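Endoglucanase A (Clostridium acetobutylicum, PDB 3IK2) probably hydrolyses internal beta-1,4-glucosidic bonds of cellulose and related polysaccharides, as a glycoside hydrolase family 44 endoglucanase built on a TIM-like barrel. Local coordinates at residues S230-F235 and Y248-D253; P330-V335 and L348-Y353. All blocks are in the same frame, centred on the assembly; numbering follows the deposited sequence.

Interaction 1: residues S230-F235 and Y248-D253; sequences SAFNDF and YQWFID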
ATOM      1  N   SER A 230      15.086   3.285   6.679  1.00  7.18           N
ATOM      2  CA  SER A 230      15.735   3.578   7.956  1.00  8.66           C
ATOM      3  C   SER A 230      15.084   2.862   9.159  1.00  7.79           C
ATOM      4  O   SER A 230      15.798   2.351  10.044  1.00  8.02           O
ATOM      5  CB  SER A 230      15.811   5.096   8.172  1.00  8.60           C
ATOM      6  OG  SER A 230      16.106   5.375   9.522  1.00 13.30           O
ATOM      7  N   ALA A 231      13.748   2.802   9.172  1.00  7.05           N
ATOM      8  CA  ALA A 231      13.006   2.006  10.171  1.00  6.60           C
ATOM      9  C   ALA A 231      13.104   0.520   9.956  1.00  6.34           C
ATOM     10  O   ALA A 231      13.075  -0.237  10.923  1.00  6.56           O
ATOM     11  CB  ALA A 231      11.527   2.424  10.226  1.00  6.18           C
ATOM     12  N   PHE A 232      13.175   0.079   8.701  1.00  6.50           N
ATOM     13  CA  PHE A 232      13.368  -1.357   8.389  1.00  6.67           C
ATOM     14  C   PHE A 232      14.696  -1.834   8.954  1.00  6.78           C
ATOM     15  O   PHE A 232      14.862  -3.015   9.287  1.00  6.98           O
ATOM     16  CB  PHE A 232      13.455  -1.631   6.871  1.00  5.84           C
ATOM     17  CG  PHE A 232      12.289  -1.129   6.052  1.00  7.06           C
ATOM     18  CD1 PHE A 232      12.354  -1.200   4.648  1.00  3.82           C
ATOM     19  CD2 PHE A 232      11.122  -0.593   6.652  1.00  5.60           C
ATOM     20  CE1 PHE A 232      11.284  -0.744   3.853  1.00  4.60           C
ATOM     21  CE2 PHE A 232      10.060  -0.127   5.861  1.00  6.39           C
ATOM     22  CZ  PHE A 232      10.143  -0.199   4.457  1.00  5.44           C
ATOM     23  N   ASN A 233      15.649  -0.907   9.000  1.00  6.63           N
ATOM     24  CA  ASN A 233      17.060  -1.224   9.164  1.00  7.41           C
ATOM     25  C   ASN A 233      17.349  -1.356  10.657  1.00  7.29           C
ATOM     26  O   ASN A 233      17.557  -2.470  11.165  1.00  6.77           O
ATOM     27  CB  ASN A 233      17.893  -0.138   8.429  1.00  7.55           C
ATOM     28  CG  ASN A 233      19.420  -0.324   8.543  1.00  9.41           C
ATOM     29  OD1 ASN A 233      20.189   0.611   8.237  1.00  9.63           O
ATOM     30  ND2 ASN A 233      19.857  -1.493   8.962  1.00  8.04           N
ATOM     31  N   ASP A 234      17.288  -0.235  11.370  1.00  7.62           N
ATOM     32  CA  ASP A 234      17.596  -0.211  12.795  1.00  7.22           C
ATOM     33  C   ASP A 234      16.529   0.530  13.597  1.00  7.59           C
ATOM     34  O   ASP A 234      16.798   1.107  14.656  1.00  6.48           O
ATOM     35  CB  ASP A 234      19.010   0.357  13.033  1.00  7.75           C
ATOM     36  CG  ASP A 234      19.205   1.772  12.501  1.00  7.49           C
ATOM     37  OD1 ASP A 234      20.324   2.295  12.636  1.00 10.16           O
ATOM     38  OD2 ASP A 234      18.277   2.383  11.935  1.00  9.91           O
ATOM     39  N   PHE A 235      15.291   0.448  13.098  1.00  8.12           N
ATOM     40  CA  PHE A 235      14.126   1.146  13.686  1.00  7.05           C
ATOM     41  C   PHE A 235      14.410   2.631  13.926  1.00  7.57           C
ATOM     42  O   PHE A 235      14.096   3.186  14.996  1.00  6.16           O
ATOM     43  CB  PHE A 235      13.608   0.419  14.931  1.00  7.18           C
ATOM     44  CG  PHE A 235      12.165   0.760  15.294  1.00  5.40           C
ATOM     45  CD1 PHE A 235      11.154   0.738  14.326  1.00  3.37           C
ATOM     46  CD2 PHE A 235      11.833   1.104  16.596  1.00  4.22           C
ATOM     47  CE1 PHE A 235       9.811   1.030  14.663  1.00  3.37           C
ATOM     48  CE2 PHE A 235      10.501   1.422  16.941  1.00  2.91           C
ATOM     49  CZ  PHE A 235       9.498   1.393  15.972  1.00  3.19           C
ATOM     50  N   TYR A 248      20.647 -10.459  14.166  1.00 11.93           N
ATOM     51  CA  TYR A 248      19.699  -9.935  13.174  1.00 11.83           C
ATOM     52  C   TYR A 248      20.343  -8.955  12.214  1.00 11.22           C
ATOM     53  O   TYR A 248      20.983  -8.002  12.658  1.00 12.03           O
ATOM     54  CB  TYR A 248      18.542  -9.210  13.871  1.00 11.87           C
ATOM     55  CG  TYR A 248      17.682 -10.096  14.709  1.00 11.29           C
ATOM     56  CD1 TYR A 248      17.077 -11.246  14.175  1.00  9.57           C
ATOM     57  CD2 TYR A 248      17.445  -9.785  16.043  1.00 11.48           C
ATOM     58  CE1 TYR A 248      16.255 -12.073  14.985  1.00  9.51           C
ATOM     59  CE2 TYR A 248      16.634 -10.599  16.830  1.00 10.96           C
ATOM     60  CZ  TYR A 248      16.056 -11.725  16.295  1.00  8.97           C
ATOM     61  OH  TYR A 248      15.253 -12.471  17.117  1.00 13.89           O
ATOM     62  N   GLN A 249      20.198  -9.213  10.911  1.00 10.71           N
ATOM     63  CA  GLN A 249      20.603  -8.267   9.879  1.00  9.84           C
ATOM     64  C   GLN A 249      19.926  -6.914  10.049  1.00  9.81           C
ATOM     65  O   GLN A 249      20.574  -5.880   9.885  1.00  9.46           O
ATOM     66  CB  GLN A 249      20.323  -8.796   8.470  1.00  9.50           C
ATOM     67  CG  GLN A 249      20.617  -7.788   7.375  1.00  9.71           C
ATOM     68  CD  GLN A 249      22.109  -7.472   7.253  1.00 11.57           C
ATOM     69  OE1 GLN A 249      22.845  -8.236   6.655  1.00 16.20           O
ATOM     70  NE2 GLN A 249      22.545  -6.338   7.789  1.00  7.93           N
ATOM     71  N   TRP A 250      18.633  -6.917  10.372  1.00  9.54           N
ATOM     72  CA  TRP A 250      17.889  -5.658  10.473  1.00  9.64           C
ATOM     73  C   TRP A 250      16.678  -5.785  11.371  1.00  9.79           C
ATOM     74  O   TRP A 250      16.393  -6.875  11.880  1.00 10.73           O
ATOM     75  CB  TRP A 250      17.526  -5.075   9.082  1.00  9.00           C
ATOM     76  CG  TRP A 250      16.652  -5.924   8.159  1.00  8.81           C
ATOM     77  CD1 TRP A 250      16.360  -7.259   8.286  1.00  8.93           C
ATOM     78  CD2 TRP A 250      16.037  -5.501   6.929  1.00  8.11           C
ATOM     79  NE1 TRP A 250      15.558  -7.672   7.242  1.00  9.47           N
ATOM     80  CE2 TRP A 250      15.358  -6.624   6.387  1.00  8.28           C
ATOM     81  CE3 TRP A 250      15.986  -4.278   6.229  1.00  8.74           C
ATOM     82  CZ2 TRP A 250      14.644  -6.567   5.165  1.00  7.69           C
ATOM     83  CZ3 TRP A 250      15.257  -4.226   5.012  1.00  8.67           C
ATOM     84  CH2 TRP A 250      14.598  -5.363   4.507  1.00  7.84           C
ATOM     85  N   PHE A 251      15.997  -4.661  11.607  1.00  9.70           N
ATOM     86  CA  PHE A 251      14.879  -4.631  12.547  1.00  8.72           C
ATOM     87  C   PHE A 251      13.730  -5.513  12.070  1.00  8.45           C
ATOM     88  O   PHE A 251      13.035  -6.069  12.877  1.00  9.45           O
ATOM     89  CB  PHE A 251      14.422  -3.175  12.854  1.00  8.53           C
ATOM     90  CG  PHE A 251      13.087  -3.092  13.575  1.00  7.88           C
ATOM     91  CD1 PHE A 251      13.022  -3.166  14.965  1.00  8.24           C
ATOM     92  CD2 PHE A 251      11.887  -2.978  12.852  1.00  6.58           C
ATOM     93  CE1 PHE A 251      11.766  -3.101  15.633  1.00  6.69           C
ATOM     94  CE2 PHE A 251      10.638  -2.932  13.524  1.00  6.50           C
ATOM     95  CZ  PHE A 251      10.583  -2.990  14.895  1.00  5.77           C
ATOM     96  N   ILE A 252      13.534  -5.641  10.756  1.00  8.25           N
ATOM     97  CA  ILE A 252      12.502  -6.533  10.189  1.00  7.46           C
ATOM     98  C   ILE A 252      12.571  -7.984  10.689  1.00  7.76           C
ATOM     99  O   ILE A 252      11.533  -8.581  11.009  1.00  7.75           O
ATOM    100  CB  ILE A 252      12.397  -6.395   8.598  1.00  7.91           C
ATOM    101  CG1 ILE A 252      11.613  -5.106   8.236  1.00  5.51           C
ATOM    102  CG2 ILE A 252      11.778  -7.672   7.957  1.00  5.92           C
ATOM    103  CD1 ILE A 252      11.583  -4.705   6.764  1.00  7.21           C
ATOM    104  N   ASP A 253      13.788  -8.538  10.772  1.00  8.41           N
ATOM    105  CA  ASP A 253      14.053  -9.879  11.344  1.00  8.29           C
ATOM    106  C   ASP A 253      13.699  -9.947  12.845  1.00  7.95           C
ATOM    107  O   ASP A 253      13.026 -10.841  13.283  1.00  8.04           O
ATOM    108  CB  ASP A 253      15.548 -10.249  11.182  1.00  8.34           C
ATOM    109  CG  ASP A 253      15.954 -10.447   9.725  1.00 10.23           C
ATOM    110  OD1 ASP A 253      15.062 -10.606   8.865  1.00  9.26           O
ATOM    111  OD2 ASP A 253      17.179 -10.443   9.441  1.00 11.12           O
TER

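Interaction 2: residues P330-V335 and L348-Y353; sequences PLIPKV and LSFSEY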
ATOM      1  N   PRO A 330      17.302  -6.139  -3.864  1.00 10.90           N
ATOM      2  CA  PRO A 330      15.957  -5.628  -4.113  1.00  9.84           C
ATOM      3  C   PRO A 330      15.030  -5.847  -2.919  1.00  8.74           C
ATOM      4  O   PRO A 330      15.129  -6.863  -2.257  1.00  7.37           O
ATOM      5  CB  PRO A 330      15.504  -6.444  -5.333  1.00  9.55           C
ATOM      6  CG  PRO A 330      16.217  -7.761  -5.176  1.00  8.97           C
ATOM      7  CD  PRO A 330      17.595  -7.308  -4.714  1.00 10.80           C
ATOM      8  N   LEU A 331      14.124  -4.897  -2.666  1.00  8.12           N
ATOM      9  CA  LEU A 331      13.332  -4.921  -1.424  1.00  7.61           C
ATOM     10  C   LEU A 331      12.441  -6.153  -1.194  1.00  7.83           C
ATOM     11  O   LEU A 331      12.464  -6.735  -0.089  1.00  7.00           O
ATOM     12  CB  LEU A 331      12.501  -3.622  -1.234  1.00  7.75           C
ATOM     13  CG  LEU A 331      11.803  -3.424   0.134  1.00  8.17           C
ATOM     14  CD1 LEU A 331      12.800  -3.307   1.324  1.00  7.17           C
ATOM     15  CD2 LEU A 331      10.851  -2.222   0.096  1.00  7.57           C
ATOM     16  N   ILE A 332      11.626  -6.528  -2.182  1.00  7.40           N
ATOM     17  CA  ILE A 332      10.679  -7.608  -1.927  1.00  8.61           C
ATOM     18  C   ILE A 332      11.342  -8.991  -1.688  1.00  8.22           C
ATOM     19  O   ILE A 332      10.954  -9.680  -0.747  1.00  7.78           O
ATOM     20  CB  ILE A 332       9.504  -7.674  -2.976  1.00  8.84           C
ATOM     21  CG1 ILE A 332       8.637  -6.408  -2.884  1.00  9.38           C
ATOM     22  CG2 ILE A 332       8.647  -8.958  -2.755  1.00  8.71           C
ATOM     23  CD1 ILE A 332       7.588  -6.261  -4.044  1.00  8.68           C
ATOM     24  N   PRO A 333      12.322  -9.406  -2.541  1.00  7.77           N
ATOM     25  CA  PRO A 333      13.051 -10.654  -2.226  1.00  8.51           C
ATOM     26  C   PRO A 333      13.736 -10.676  -0.837  1.00  9.05           C
ATOM     27  O   PRO A 333      13.770 -11.711  -0.185  1.00  9.65           O
ATOM     28  CB  PRO A 333      14.089 -10.751  -3.370  1.00  9.04           C
ATOM     29  CG  PRO A 333      13.377 -10.092  -4.549  1.00  7.46           C
ATOM     30  CD  PRO A 333      12.725  -8.869  -3.859  1.00  7.06           C
ATOM     31  N   LYS A 334      14.255  -9.539  -0.399  1.00  9.68           N
ATOM     32  CA  LYS A 334      14.863  -9.394   0.924  1.00  9.99           C
ATOM     33  C   LYS A 334      13.872  -9.549   2.047  1.00  9.38           C
ATOM     34  O   LYS A 334      14.141 -10.208   3.038  1.00  9.27           O
ATOM     35  CB  LYS A 334      15.504  -8.024   1.034  1.00 10.13           C
ATOM     36  CG  LYS A 334      17.042  -8.016   0.921  1.00 14.51           C
ATOM     37  CD  LYS A 334      17.592  -8.987  -0.080  1.00 18.39           C
ATOM     38  CE  LYS A 334      17.161  -8.568  -1.485  1.00 21.77           C
ATOM     39  NZ  LYS A 334      17.947  -9.208  -2.545  1.00 22.39           N
ATOM     40  N   VAL A 335      12.717  -8.921   1.885  1.00  8.95           N
ATOM     41  CA  VAL A 335      11.690  -8.960   2.890  1.00  8.62           C
ATOM     42  C   VAL A 335      11.092 -10.368   2.917  1.00  8.80           C
ATOM     43  O   VAL A 335      10.806 -10.907   3.971  1.00  9.25           O
ATOM     44  CB  VAL A 335      10.627  -7.881   2.635  1.00  8.08           C
ATOM     45  CG1 VAL A 335       9.435  -8.085   3.548  1.00  8.65           C
ATOM     46  CG2 VAL A 335      11.208  -6.497   2.848  1.00  7.51           C
ATOM     47  N   LEU A 348       2.787  -9.674   2.920  1.00  6.98           N
ATOM     48  CA  LEU A 348       3.515  -8.424   2.738  1.00  6.79           C
ATOM     49  C   LEU A 348       2.551  -7.370   2.265  1.00  5.61           C
ATOM     50  O   LEU A 348       1.835  -7.579   1.292  1.00  5.54           O
ATOM     51  CB  LEU A 348       4.656  -8.580   1.700  1.00  6.38           C
ATOM     52  CG  LEU A 348       5.502  -7.351   1.353  1.00  7.05           C
ATOM     53  CD1 LEU A 348       6.075  -6.699   2.636  1.00  4.77           C
ATOM     54  CD2 LEU A 348       6.620  -7.776   0.355  1.00  5.49           C
ATOM     55  N   SER A 349       2.573  -6.230   2.941  1.00  5.14           N
ATOM     56  CA  SER A 349       1.715  -5.090   2.588  1.00  4.91           C
ATOM     57  C   SER A 349       2.541  -3.819   2.373  1.00  4.68           C
ATOM     58  O   SER A 349       3.557  -3.601   3.061  1.00  4.01           O
ATOM     59  CB  SER A 349       0.665  -4.886   3.672  1.00  4.51           C
ATOM     60  OG  SER A 349       0.032  -3.626   3.569  1.00  7.43           O
ATOM     61  N   PHE A 350       2.138  -3.017   1.376  1.00  5.27           N
ATOM     62  CA  PHE A 350       2.627  -1.625   1.227  1.00  5.90           C
ATOM     63  C   PHE A 350       1.463  -0.651   1.356  1.00  5.55           C
ATOM     64  O   PHE A 350       0.811  -0.302   0.366  1.00  5.62           O
ATOM     65  CB  PHE A 350       3.368  -1.399  -0.098  1.00  5.96           C
ATOM     66  CG  PHE A 350       4.690  -2.161  -0.202  1.00  8.61           C
ATOM     67  CD1 PHE A 350       4.753  -3.401  -0.846  1.00  6.18           C
ATOM     68  CD2 PHE A 350       5.865  -1.638   0.356  1.00 10.20           C
ATOM     69  CE1 PHE A 350       5.965  -4.114  -0.919  1.00  9.38           C
ATOM     70  CE2 PHE A 350       7.077  -2.342   0.277  1.00  9.15           C
ATOM     71  CZ  PHE A 350       7.125  -3.588  -0.355  1.00  7.66           C
ATOM     72  N   SER A 351       1.191  -0.225   2.587  1.00  5.20           N
ATOM     73  CA  SER A 351       0.036   0.631   2.865  1.00  4.42           C
ATOM     74  C   SER A 351       0.235   2.111   2.550  1.00  4.28           C
ATOM     75  O   SER A 351      -0.723   2.873   2.585  1.00  4.86           O
ATOM     76  CB  SER A 351      -0.448   0.444   4.300  1.00  2.87           C
ATOM     77  OG  SER A 351       0.564   0.834   5.190  1.00  2.39           O
ATOM     78  N   GLU A 352       1.466   2.525   2.289  1.00  4.38           N
ATOM     79  CA  GLU A 352       1.743   3.794   1.613  1.00  4.63           C
ATOM     80  C   GLU A 352       2.918   3.661   0.641  1.00  4.72           C
ATOM     81  O   GLU A 352       3.903   2.987   0.939  1.00  5.12           O
ATOM     82  CB  GLU A 352       2.041   4.913   2.598  1.00  4.45           C
ATOM     83  CG  GLU A 352       0.852   5.365   3.435  1.00  5.30           C
ATOM     84  CD  GLU A 352       1.235   6.428   4.450  1.00  6.23           C
ATOM     85  OE1 GLU A 352       2.136   7.244   4.123  1.00  5.91           O
ATOM     86  OE2 GLU A 352       0.623   6.453   5.553  1.00  6.10           O
ATOM     87  N   TYR A 353       2.781   4.306  -0.517  1.00  4.47           N
ATOM     88  CA  TYR A 353       3.826   4.378  -1.542  1.00  5.70           C
ATOM     89  C   TYR A 353       3.339   5.458  -2.515  1.00  5.74           C
ATOM     90  O   TYR A 353       2.151   5.762  -2.588  1.00  6.22           O
ATOM     91  CB  TYR A 353       4.052   3.023  -2.267  1.00  4.83           C
ATOM     92  CG  TYR A 353       2.878   2.640  -3.157  1.00  6.24           C
ATOM     93  CD1 TYR A 353       2.840   3.033  -4.513  1.00  5.58           C
ATOM     94  CD2 TYR A 353       1.794   1.900  -2.649  1.00  3.05           C
ATOM     95  CE1 TYR A 353       1.750   2.717  -5.328  1.00  5.24           C
ATOM     96  CE2 TYR A 353       0.689   1.569  -3.480  1.00  5.66           C
ATOM     97  CZ  TYR A 353       0.682   1.999  -4.811  1.00  6.12           C
ATOM     98  OH  TYR A 353      -0.384   1.687  -5.619  1.00  6.17           O
TER

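Interaction 1: residues S230-F235 and Y248-D253
In the TIM-like barrel, the short helix 229-234 that follows strand 220-226 ends against the start of helix 251-266, and this junction joins them through backbone bonds and an aromatic pair. The first amides of a helix have no carbonyl one turn earlier in the helix to bond to; here those of F251 and I252 use carbonyls near the end of the other helix. F251 N donates to N233 O at 2.7 Å, the donor standing above the carbonyl plane, and I252 N donates to F232 O at 3.3 Å, this time within the carbonyl plane. W250 holds the N-cap position, its indole in the crowded position between backbone N and carbonyl carbon (chi1 60°). That torsion brings CZ3 to 3.7 Å from F232 CB, while I252 CD1 meets the same F232 CB at 3.6 Å. F235 leaves the helix with positive phi, and its CB points toward the start of helix 251-266. The phenyl rings of F235 and F251 lie side by side in an offset stack, centroids 4.5 Å apart and planes at 16°, with F235 CB also over the F251 face as a CH-pi contact. Two phenyl rings suit the place because their nearly parallel planes can stack, and neither brings a side-chain polar atom into a buried contact. Beyond the pair, both rings pack on L226 of strand 220-226 and on C198 and V201 of helix 198-215, whereas F232 and W250 face helix 331-342.

Interaction 2: residues P330-V335 and L348-Y353
L331 and F350 reach for each other tip to tip: the CD2 methyl of the leucine comes to 3.8 Å from CE2 at the rim of the phenyl ring. I332 crosses the same ring obliquely, and its CG1 lies 4.0 Å from F350 CE1. Both aliphatic groups therefore meet the ring at its edge, near its plane, rather than over a face. The first torsion of the phenylalanine sets CG anti to the carbonyl carbon and beside the backbone N (chi1 -67°), and the rim atoms CE1, CE2 and CZ lead toward the helix. This is the outer helical layer of the (beta/alpha)8, TIM-like barrel: helix 331-342 runs back along the outside and leads into strand 347-353, the seventh of eight parallel strands. The axes of the short segments 331-335 and 348-350 approach to 10.8 Å at the closest, their directions 143° apart, and apolar side chains from both sides meet between them. L348, two residues before F350 and on the same side of the strand, forks between two helical neighbours. Its CD1 meets V335 CG1 at 3.7 Å, the two side chains crossing at about a right angle; with I332 the crossing is oblique, L348 CD2 meeting I332 CG2 at 3.9 Å. Isoleucine suits position 332 because its two branches part: CG2 goes to L348, while CG1 lies against the F350 rim and also near L348 CD2. S349, between them, points the other way, into the barrel, where its hydroxyl is hydrogen-bonded to D275 of strand 273-278.

In the fold
From the N terminus, strand 220-226 leads into helix 229-234, and interaction 1 then closes a short loop, with 12 residues between its segments, by bringing that helix against the start of helix 251-266. The chain next passes through strand 273-278 and a long excursion before helix 331-342, whose return to strand 347-353 is closed by interaction 2, again across 12 residues. The two loops follow in series, neither nesting nor crossing, yet they touch in space: F232 CE1 lies 3.9 Å from L331 CD1, and W250 also packs on V335. Helix 331-342 thus links the junction after the fifth barrel strand to the seventh strand.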